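Local coordinates for protein phosphoribosylaminoimidazole carboxylase, ATPase subunit (Thermus thermophilus, PDB 3AW8) that probably catalyses the ATP- and bicarbonate-dependent conversion of 5-aminoimidazole ribonucleotide to N5-carboxyaminoimidazole ribonucleotide in purine biosynthesis, at residues 73-78 with 82-87; 102-107 with 257-262; 310-315 with 323-328. All coordinates share one frame; numbering follows the deposited sequence.

How the contacts relate
All three contacts are largely buried and apolar. Contact 1 is local: a helix of the preATP-grasp region packs on the chain just after it, and one backbone hydrogen bond joins them. Contacts 2 and 3 have no such bond and rest on side chains, a methionine against phenylalanines in one, two aromatic rings and a leucine in the other. Both use the same eight-stranded antiparallel sheet, at the two strands outermost within this chain, 253-260 and 321-325. Contact 2 lies nearest the chain's centre and backs the AMP pocket. Contact 3 lies far out, beside the second subunit. Contacts 1 and 2 touch where P86 CG packs on P261 O, 3.9 Å away.

Contact 1 (73-78 with 82-87)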
loop_
_atom_site.group_PDB
_atom_site.type_symbol
_atom_site.label_atom_id
_atom_site.label_comp_id
_atom_site.label_asym_id
_atom_site.label_seq_id
_atom_site.Cartn_x
_atom_site.Cartn_y
_atom_site.Cartn_z
ATOM N N GLU A 73 -14.878 28.300 4.673
ATOM C CA GLU A 73 -15.970 28.458 5.620
ATOM C C GLU A 73 -16.300 27.115 6.280
ATOM O O GLU A 73 -16.550 27.049 7.487
ATOM C CB GLU A 73 -17.220 28.995 4.914
ATOM C CG GLU A 73 -17.090 30.395 4.316
ATOM C CD GLU A 73 -16.358 30.420 2.982
ATOM O OE1 GLU A 73 -16.737 29.648 2.072
ATOM O OE2 GLU A 73 -15.416 31.226 2.834
ATOM N N ALA A 74 -16.309 26.047 5.483
ATOM C CA ALA A 74 -16.604 24.710 5.995
ATOM C C ALA A 74 -15.511 24.220 6.943
ATOM O O ALA A 74 -15.791 23.523 7.915
ATOM C CB ALA A 74 -16.775 23.729 4.846
ATOM N N ALA A 75 -14.265 24.588 6.669
ATOM C CA ALA A 75 -13.166 24.172 7.528
ATOM C C ALA A 75 -13.211 24.908 8.862
ATOM O O ALA A 75 -12.994 24.301 9.908
ATOM C CB ALA A 75 -11.830 24.426 6.840
ATOM N N ARG A 76 -13.482 26.212 8.825
ATOM C CA ARG A 76 -13.539 27.010 10.049
ATOM C C ARG A 76 -14.767 26.685 10.904
ATOM O O ARG A 76 -14.722 26.793 12.129
ATOM C CB ARG A 76 -13.497 28.510 9.721
ATOM C CG ARG A 76 -12.112 29.004 9.311
ATOM C CD ARG A 76 -12.092 30.499 9.023
ATOM N NE ARG A 76 -10.789 30.966 8.541
ATOM C CZ ARG A 76 -9.657 30.877 9.236
ATOM N NH1 ARG A 76 -9.657 30.338 10.452
ATOM N NH2 ARG A 76 -8.517 31.325 8.717
ATOM N N ARG A 77 -15.851 26.274 10.255
ATOM C CA ARG A 77 -17.074 25.921 10.960
ATOM C C ARG A 77 -16.850 24.728 11.886
ATOM O O ARG A 77 -17.418 24.662 12.974
ATOM C CB ARG A 77 -18.181 25.583 9.959
ATOM C CG ARG A 77 -19.481 25.108 10.600
ATOM C CD ARG A 77 -20.255 26.269 11.219
ATOM N NE ARG A 77 -21.466 25.815 11.897
ATOM C CZ ARG A 77 -21.478 25.231 13.090
ATOM N NH1 ARG A 77 -22.626 24.842 13.633
ATOM N NH2 ARG A 77 -20.341 25.047 13.752
ATOM N N LEU A 78 -16.022 23.787 11.450
ATOM C CA LEU A 78 -15.734 22.598 12.242
ATOM C C LEU A 78 -14.558 22.793 13.184
ATOM O O LEU A 78 -14.414 22.052 14.156
ATOM C CB LEU A 78 -15.437 21.415 11.320
ATOM C CG LEU A 78 -16.582 20.569 10.763
ATOM C CD1 LEU A 78 -17.754 21.428 10.371
ATOM C CD2 LEU A 78 -16.063 19.799 9.566
ATOM N N LEU A 82 -14.020 20.199 16.446
ATOM C CA LEU A 82 -12.953 19.203 16.559
ATOM C C LEU A 82 -11.605 19.689 16.023
ATOM O O LEU A 82 -11.523 20.742 15.394
ATOM C CB LEU A 82 -13.355 17.886 15.863
ATOM C CG LEU A 82 -13.859 17.762 14.417
ATOM C CD1 LEU A 82 -15.366 17.627 14.411
ATOM C CD2 LEU A 82 -13.419 18.944 13.582
ATOM N N PRO A 83 -10.524 18.936 16.286
ATOM C CA PRO A 83 -9.201 19.343 15.800
ATOM C C PRO A 83 -9.211 19.371 14.275
ATOM O O PRO A 83 -9.869 18.544 13.643
ATOM C CB PRO A 83 -8.274 18.256 16.342
ATOM C CG PRO A 83 -8.992 17.750 17.546
ATOM C CD PRO A 83 -10.424 17.708 17.089
ATOM N N LEU A 84 -8.478 20.315 13.696
ATOM C CA LEU A 84 -8.420 20.458 12.251
ATOM C C LEU A 84 -6.991 20.707 11.816
ATOM O O LEU A 84 -6.388 21.694 12.220
ATOM C CB LEU A 84 -9.292 21.634 11.804
ATOM C CG LEU A 84 -9.334 21.962 10.313
ATOM C CD1 LEU A 84 -10.334 21.040 9.634
ATOM C CD2 LEU A 84 -9.724 23.424 10.103
ATOM N N TYR A 85 -6.450 19.814 10.994
ATOM C CA TYR A 85 -5.087 19.973 10.506
ATOM C C TYR A 85 -5.054 19.688 9.013
ATOM O O TYR A 85 -5.633 18.707 8.560
ATOM C CB TYR A 85 -4.136 19.009 11.211
ATOM C CG TYR A 85 -4.313 18.915 12.708
ATOM C CD1 TYR A 85 -5.308 18.114 13.260
ATOM C CD2 TYR A 85 -3.457 19.591 13.579
ATOM C CE1 TYR A 85 -5.445 17.976 14.642
ATOM C CE2 TYR A 85 -3.585 19.462 14.962
ATOM C CZ TYR A 85 -4.581 18.650 15.485
ATOM O OH TYR A 85 -4.715 18.505 16.849
ATOM N N PRO A 86 -4.383 20.542 8.224
ATOM C CA PRO A 86 -3.657 21.752 8.619
ATOM C C PRO A 86 -4.624 22.833 9.070
ATOM O O PRO A 86 -5.831 22.703 8.903
ATOM C CB PRO A 86 -2.928 22.153 7.337
ATOM C CG PRO A 86 -2.761 20.864 6.618
ATOM C CD PRO A 86 -4.104 20.219 6.817
ATOM N N PRO A 87 -4.100 23.921 9.653
ATOM C CA PRO A 87 -4.936 25.031 10.128
ATOM C C PRO A 87 -5.668 25.716 8.981
ATOM O O PRO A 87 -5.147 25.795 7.867
ATOM C CB PRO A 87 -3.925 25.962 10.794
ATOM C CG PRO A 87 -2.852 25.031 11.247
ATOM C CD PRO A 87 -2.700 24.102 10.077
#
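L78 and L82 meet where helix 72-81 ends. L82 N donates a hydrogen bond to L78 O at 3.0 Å, with an N-H...O angle of 171°. The donor is four residues beyond the acceptor, so this is an alpha-helical bond that closes the end of helix 72-81. The two side chains also touch. One methyl branch of L82, CD2, lies 3.9 Å from L78 CB. The same CD2 is 3.3 Å from L78 O. The chain then runs on in an extended form, and L84 faces back toward the helix. Its CG is anti to the backbone N (chi1 179°), which carries CD2 to the previous turn. There CD2 lies 3.4 Å from the carbonyl oxygen A75 O and 4.0 Å from the methyl A75 CB. L82 and L84 therefore cover two successive turns of the helix with one methyl branch each. The segment 82-87 runs beside strand 62-65. P83 and Y85 form backbone hydrogen bonds with V63, and the side chains of L82 and L84 pack on V63. L78 leans on L53 of helix 50-57, and A75 on L91 of helix 88-94. The contact thus ties the C-terminal end of helix 72-81 to the chain beside strand 62-65, within the Rossmann-like preATP-grasp region.

Contact 2 (102-107 with 257-262). With AMP (adenosine monophosphate), chain C.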
loop_
_atom_site.group_PDB
_atom_site.type_symbol
_atom_site.label_atom_id
_atom_site.label_comp_id
_atom_site.label_asym_id
_atom_site.label_seq_id
_atom_site.Cartn_x
_atom_site.Cartn_y
_atom_site.Cartn_z
ATOM N N THR A 102 2.612 37.293 -1.224
ATOM C CA THR A 102 2.999 38.215 -0.158
ATOM C C THR A 102 3.477 37.439 1.055
ATOM O O THR A 102 4.489 37.789 1.662
ATOM C CB THR A 102 1.836 39.129 0.289
ATOM O OG1 THR A 102 0.861 38.358 0.999
ATOM C CG2 THR A 102 1.183 39.791 -0.912
ATOM N N PHE A 103 2.747 36.382 1.404
ATOM C CA PHE A 103 3.102 35.550 2.552
ATOM C C PHE A 103 4.533 35.010 2.453
ATOM O O PHE A 103 5.327 35.160 3.385
ATOM C CB PHE A 103 2.099 34.398 2.691
ATOM C CG PHE A 103 2.498 33.357 3.704
ATOM C CD1 PHE A 103 3.207 32.222 3.314
ATOM C CD2 PHE A 103 2.168 33.508 5.045
ATOM C CE1 PHE A 103 3.578 31.251 4.245
ATOM C CE2 PHE A 103 2.535 32.542 5.982
ATOM C CZ PHE A 103 3.241 31.412 5.581
ATOM N N PHE A 104 4.863 34.383 1.327
ATOM C CA PHE A 104 6.207 33.846 1.149
ATOM C C PHE A 104 7.207 34.979 0.975
ATOM O O PHE A 104 8.337 34.902 1.461
ATOM C CB PHE A 104 6.265 32.891 -0.054
ATOM C CG PHE A 104 5.908 31.473 0.286
ATOM C CD1 PHE A 104 4.591 31.114 0.548
ATOM C CD2 PHE A 104 6.898 30.508 0.409
ATOM C CE1 PHE A 104 4.265 29.818 0.932
ATOM C CE2 PHE A 104 6.582 29.206 0.792
ATOM C CZ PHE A 104 5.261 28.861 1.055
ATOM N N GLN A 105 6.792 36.033 0.281
ATOM C CA GLN A 105 7.667 37.175 0.084
ATOM C C GLN A 105 8.025 37.727 1.458
ATOM O O GLN A 105 9.126 38.231 1.668
ATOM C CB GLN A 105 6.969 38.252 -0.748
ATOM C CG GLN A 105 7.691 39.591 -0.737
ATOM C CD GLN A 105 7.019 40.617 -1.624
ATOM O OE1 GLN A 105 7.173 40.591 -2.845
ATOM N NE2 GLN A 105 6.256 41.521 -1.016
ATOM N N GLY A 106 7.087 37.608 2.393
ATOM C CA GLY A 106 7.314 38.090 3.742
ATOM C C GLY A 106 8.170 37.170 4.591
ATOM O O GLY A 106 8.679 37.576 5.631
ATOM N N LEU A 107 8.322 35.923 4.162
ATOM C CA LEU A 107 9.131 34.958 4.900
ATOM C C LEU A 107 10.585 35.057 4.463
ATOM O O LEU A 107 11.477 34.482 5.088
ATOM C CB LEU A 107 8.618 33.538 4.657
ATOM C CG LEU A 107 7.301 33.161 5.331
ATOM C CD1 LEU A 107 6.871 31.783 4.863
ATOM C CD2 LEU A 107 7.482 33.186 6.844
ATOM N N ASN A 257 6.372 29.446 -6.399
ATOM C CA ASN A 257 5.303 29.561 -7.387
ATOM C C ASN A 257 3.937 29.304 -6.751
ATOM O O ASN A 257 3.071 30.171 -6.781
ATOM C CB ASN A 257 5.535 28.580 -8.545
ATOM C CG ASN A 257 4.298 28.398 -9.425
ATOM O OD1 ASN A 257 3.686 29.367 -9.867
ATOM N ND2 ASN A 257 3.934 27.147 -9.684
ATOM N N GLU A 258 3.755 28.116 -6.172
ATOM C CA GLU A 258 2.488 27.730 -5.538
ATOM C C GLU A 258 2.665 26.875 -4.294
ATOM O O GLU A 258 3.669 26.181 -4.136
ATOM C CB GLU A 258 1.619 26.919 -6.501
ATOM C CG GLU A 258 0.804 27.710 -7.487
ATOM C CD GLU A 258 -0.120 26.823 -8.306
ATOM O OE1 GLU A 258 0.388 25.954 -9.052
ATOM O OE2 GLU A 258 -1.354 26.995 -8.201
ATOM N N MET A 259 1.666 26.921 -3.419
ATOM C CA MET A 259 1.674 26.108 -2.215
ATOM C C MET A 259 0.315 25.416 -2.128
ATOM O O MET A 259 -0.708 25.981 -2.511
ATOM C CB MET A 259 1.937 26.961 -0.965
ATOM C CG MET A 259 0.766 27.782 -0.459
ATOM S SD MET A 259 0.290 27.291 1.229
ATOM C CE MET A 259 1.408 28.266 2.209
ATOM N N ALA A 260 0.316 24.173 -1.663
ATOM C CA ALA A 260 -0.917 23.403 -1.515
ATOM C C ALA A 260 -0.891 22.821 -0.105
ATOM O O ALA A 260 0.030 22.091 0.253
ATOM C CB ALA A 260 -0.974 22.285 -2.557
ATOM N N PRO A 261 -1.900 23.144 0.716
ATOM C CA PRO A 261 -1.939 22.628 2.088
ATOM C C PRO A 261 -2.411 21.182 2.135
ATOM O O PRO A 261 -3.433 20.885 2.762
ATOM C CB PRO A 261 -2.914 23.579 2.771
ATOM C CG PRO A 261 -3.915 23.825 1.687
ATOM C CD PRO A 261 -3.054 24.023 0.452
ATOM N N ARG A 262 -1.655 20.283 1.503
ATOM C CA ARG A 262 -2.055 18.885 1.453
ATOM C C ARG A 262 -1.095 18.014 0.648
ATOM O O ARG A 262 -0.147 18.504 0.021
ATOM C CB ARG A 262 -3.417 18.790 0.782
ATOM C CG ARG A 262 -3.411 19.471 -0.591
ATOM C CD ARG A 262 -4.679 19.212 -1.371
ATOM N NE ARG A 262 -4.688 19.918 -2.652
ATOM C CZ ARG A 262 -3.887 19.644 -3.686
ATOM N NH1 ARG A 262 -2.984 18.670 -3.619
ATOM N NH2 ARG A 262 -4.004 20.342 -4.804
HETATM P P AMP C . -0.896 27.340 -12.285
HETATM O O1P AMP C . -0.933 26.088 -11.483
HETATM O O2P AMP C . 0.196 28.352 -11.655
HETATM O O3P AMP C . -2.350 28.032 -12.265
HETATM O "O5'" AMP C . -0.503 26.996 -13.825
HETATM C "C5'" AMP C . 0.815 26.417 -13.845
HETATM C "C4'" AMP C . 1.329 26.344 -15.297
HETATM O "O4'" AMP C . 1.516 27.682 -15.866
HETATM C "C3'" AMP C . 2.685 25.620 -15.384
HETATM O "O3'" AMP C . 2.711 24.743 -16.517
HETATM C "C2'" AMP C . 3.727 26.743 -15.485
HETATM O "O2'" AMP C . 4.810 26.367 -16.346
HETATM C "C1'" AMP C . 2.948 27.966 -16.018
HETATM N N9 AMP C . 3.317 29.191 -15.266
HETATM C C8 AMP C . 2.709 29.674 -14.134
HETATM N N7 AMP C . 3.287 30.771 -13.737
HETATM C C5 AMP C . 4.298 31.072 -14.576
HETATM C C6 AMP C . 5.260 32.116 -14.656
HETATM N N6 AMP C . 5.277 33.131 -13.715
HETATM N N1 AMP C . 6.157 32.098 -15.669
HETATM C C2 AMP C . 6.157 31.124 -16.590
HETATM N N3 AMP C . 5.269 30.126 -16.550
HETATM C C4 AMP C . 4.336 30.059 -15.575
#
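F104 and M259 are the nearest residues of the two backbones, with CA atoms 9.6 Å apart. Helix 97-107 thus stands a side chain's length from strand 253-260. The strand carries a classic beta bulge, in which N257 and E258 both face E246. Beyond it, P261 sits at the centre of an inverse gamma turn. M259 points toward the helix. Its CG lies between the backbone N and the carbonyl carbon (chi1 77°), and the chain bends again further out. The end methyl CE comes to the edge of the F104 ring, near its plane, 3.5 Å from CE1. The same methyl touches the F103 ring obliquely, 4.2 Å from CE1. One methyl therefore meets two phenylalanines of the helix. E258 points away from the helix, and its carboxylate lies beside the phosphate of AMP. Its OE1 lies 2.8 Å from O1P of AMP. AMP is hydrogen-bonded to R97, E180 and V175. With an alanine in place of E258 the carboxylate is gone, and a gap would probably open beside O1P of the phosphate. M259 N is also hydrogen-bonded to E100 of helix 97-107. Around the contact, F104 stacks on F256, M259 packs on L245 of strand 241-250 and A94 of helix 88-94, and L237 of helix 220-237 touches both F103 and M259.

Contact 3 (310-315 with 323-328); sequences PPFAEV and LHWYGK
A methyl of L323 sits over the F312 ring. L323 CD2 lies 3.4 Å from the centroid of the F312 ring and only 12° off the ring normal. This is a CH-pi contact, and the methyl is over the centre of one face. L323 has its CG anti to the backbone N (chi1 -179°), which lifts the branch from the strand up to the ring. Its other side meets the next helical turn. V315 CG2 lies 4.0 Å from L323 CB and close to CD1. L323 is thus the bump of the contact. It fits into the angle between the F312 ring and the V315 methyl, and L323 crosses each of them at about a right angle. F312 is itself a bump against W325. The ring reaches from L323 toward W325. The far end of the ring comes down on the indole in an offset edge-to-face stack. The edge belongs to F312 and the face to W325. The ring planes are turned by 64°, and the centroid of the F312 ring is 5.5 Å from that of the five-membered indole ring. F312 CZ is 3.7 Å from W325 CG. The six-membered part of the indole meets P310, where P310 CD lies 4.2 Å from W325 CZ3. W325 is therefore touched by F312 near its base and by P310 further out. In the fold, helix 312-316 covers strand 321-325, the strand outermost in its sheet within this chain. L323 also packs on L305 and I339 of strands 299-306 and 335-343, and P310 on L305. The backbone of W325 forms hydrogen bonds with the second subunit of the homodimer, whose L21 packs on both F312 and W325.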
loop_
_atom_site.group_PDB
_atom_site.type_symbol
_atom_site.label_atom_id
_atom_site.label_comp_id
_atom_site.label_asym_id
_atom_site.label_seq_id
_atom_site.Cartn_x
_atom_site.Cartn_y
_atom_site.Cartn_z
ATOM N N PRO A 310 -4.945 3.455 -20.061
ATOM C CA PRO A 310 -3.977 2.618 -20.772
ATOM C C PRO A 310 -4.324 1.155 -20.594
ATOM O O PRO A 310 -5.099 0.809 -19.708
ATOM C CB PRO A 310 -2.665 2.964 -20.085
ATOM C CG PRO A 310 -3.108 3.143 -18.653
ATOM C CD PRO A 310 -4.358 3.996 -18.821
ATOM N N PRO A 311 -3.780 0.276 -21.452
ATOM C CA PRO A 311 -4.045 -1.170 -21.353
ATOM C C PRO A 311 -3.251 -1.764 -20.172
ATOM O O PRO A 311 -2.028 -1.891 -20.239
ATOM C CB PRO A 311 -3.580 -1.697 -22.710
ATOM C CG PRO A 311 -2.486 -0.727 -23.092
ATOM C CD PRO A 311 -3.085 0.602 -22.713
ATOM N N PHE A 312 -3.953 -2.123 -19.098
ATOM C CA PHE A 312 -3.306 -2.648 -17.890
ATOM C C PHE A 312 -2.269 -3.730 -18.099
ATOM O O PHE A 312 -1.197 -3.686 -17.500
ATOM C CB PHE A 312 -4.346 -3.153 -16.881
ATOM C CG PHE A 312 -5.112 -2.058 -16.195
ATOM C CD1 PHE A 312 -5.969 -2.356 -15.142
ATOM C CD2 PHE A 312 -4.995 -0.733 -16.613
ATOM C CE1 PHE A 312 -6.704 -1.348 -14.516
ATOM C CE2 PHE A 312 -5.721 0.277 -15.999
ATOM C CZ PHE A 312 -6.578 -0.029 -14.948
ATOM N N ALA A 313 -2.584 -4.710 -18.933
ATOM C CA ALA A 313 -1.636 -5.786 -19.186
ATOM C C ALA A 313 -0.342 -5.203 -19.740
ATOM O O ALA A 313 0.747 -5.647 -19.394
ATOM C CB ALA A 313 -2.224 -6.786 -20.166
ATOM N N GLU A 314 -0.466 -4.182 -20.574
ATOM C CA GLU A 314 0.707 -3.568 -21.175
ATOM C C GLU A 314 1.585 -2.769 -20.215
ATOM O O GLU A 314 2.807 -2.747 -20.371
ATOM C CB GLU A 314 0.296 -2.687 -22.353
ATOM C CG GLU A 314 1.266 -2.787 -23.513
ATOM C CD GLU A 314 1.341 -4.200 -24.080
ATOM O OE1 GLU A 314 2.337 -4.518 -24.767
ATOM O OE2 GLU A 314 0.401 -4.991 -23.846
ATOM N N VAL A 315 0.984 -2.109 -19.230
ATOM C CA VAL A 315 1.788 -1.349 -18.279
ATOM C C VAL A 315 2.359 -2.309 -17.233
ATOM O O VAL A 315 3.463 -2.110 -16.732
ATOM C CB VAL A 315 0.963 -0.182 -17.601
ATOM C CG1 VAL A 315 -0.465 -0.176 -18.120
ATOM C CG2 VAL A 315 0.989 -0.297 -16.075
ATOM N N LEU A 323 1.076 0.414 -11.128
ATOM C CA LEU A 323 -0.138 1.043 -11.612
ATOM C C LEU A 323 -1.065 1.488 -10.469
ATOM O O LEU A 323 -1.162 0.826 -9.426
ATOM C CB LEU A 323 -0.882 0.073 -12.532
ATOM C CG LEU A 323 -2.175 0.628 -13.123
ATOM C CD1 LEU A 323 -1.836 1.840 -13.971
ATOM C CD2 LEU A 323 -2.901 -0.440 -13.944
ATOM N N HIS A 324 -1.741 2.614 -10.675
ATOM C CA HIS A 324 -2.683 3.140 -9.690
ATOM C C HIS A 324 -3.872 3.699 -10.449
ATOM O O HIS A 324 -3.779 4.767 -11.050
ATOM C CB HIS A 324 -2.036 4.242 -8.849
ATOM C CG HIS A 324 -1.105 3.728 -7.795
ATOM N ND1 HIS A 324 -1.520 3.434 -6.512
ATOM C CD2 HIS A 324 0.211 3.410 -7.846
ATOM C CE1 HIS A 324 -0.501 2.957 -5.820
ATOM N NE2 HIS A 324 0.561 2.930 -6.607
ATOM N N TRP A 325 -4.977 2.961 -10.450
ATOM C CA TRP A 325 -6.180 3.403 -11.132
ATOM C C TRP A 325 -7.090 3.962 -10.041
ATOM O O TRP A 325 -7.386 3.275 -9.068
ATOM C CB TRP A 325 -6.846 2.226 -11.853
ATOM C CG TRP A 325 -7.936 2.670 -12.768
ATOM C CD1 TRP A 325 -9.278 2.423 -12.643
ATOM C CD2 TRP A 325 -7.790 3.532 -13.902
ATOM N NE1 TRP A 325 -9.973 3.087 -13.627
ATOM C CE2 TRP A 325 -9.083 3.776 -14.412
ATOM C CE3 TRP A 325 -6.687 4.132 -14.532
ATOM C CZ2 TRP A 325 -9.306 4.593 -15.520
ATOM C CZ3 TRP A 325 -6.910 4.949 -15.634
ATOM C CH2 TRP A 325 -8.211 5.172 -16.114
ATOM N N TYR A 326 -7.539 5.201 -10.190
ATOM C CA TYR A 326 -8.363 5.806 -9.148
ATOM C C TYR A 326 -9.814 5.365 -9.048
ATOM O O TYR A 326 -10.481 5.681 -8.063
ATOM C CB TYR A 326 -8.299 7.332 -9.253
ATOM C CG TYR A 326 -6.888 7.870 -9.263
ATOM C CD1 TYR A 326 -5.859 7.204 -8.585
ATOM C CD2 TYR A 326 -6.577 9.050 -9.936
ATOM C CE1 TYR A 326 -4.566 7.700 -8.581
ATOM C CE2 TYR A 326 -5.290 9.553 -9.935
ATOM C CZ TYR A 326 -4.289 8.874 -9.255
ATOM O OH TYR A 326 -3.012 9.386 -9.231
ATOM N N GLY A 327 -10.304 4.639 -10.050
ATOM C CA GLY A 327 -11.686 4.193 -10.018
ATOM C C GLY A 327 -12.667 5.243 -10.511
ATOM O O GLY A 327 -13.874 5.062 -10.416
ATOM N N LYS A 328 -12.149 6.346 -11.037
ATOM C CA LYS A 328 -12.986 7.424 -11.556
ATOM C C LYS A 328 -13.332 7.121 -13.010
ATOM O O LYS A 328 -12.596 6.408 -13.689
ATOM C CB LYS A 328 -12.232 8.758 -11.459
ATOM C CG LYS A 328 -11.779 9.090 -10.030
ATOM C CD LYS A 328 -10.713 10.192 -9.950
ATOM C CE LYS A 328 -11.242 11.563 -10.342
ATOM N NZ LYS A 328 -10.183 12.615 -10.291
#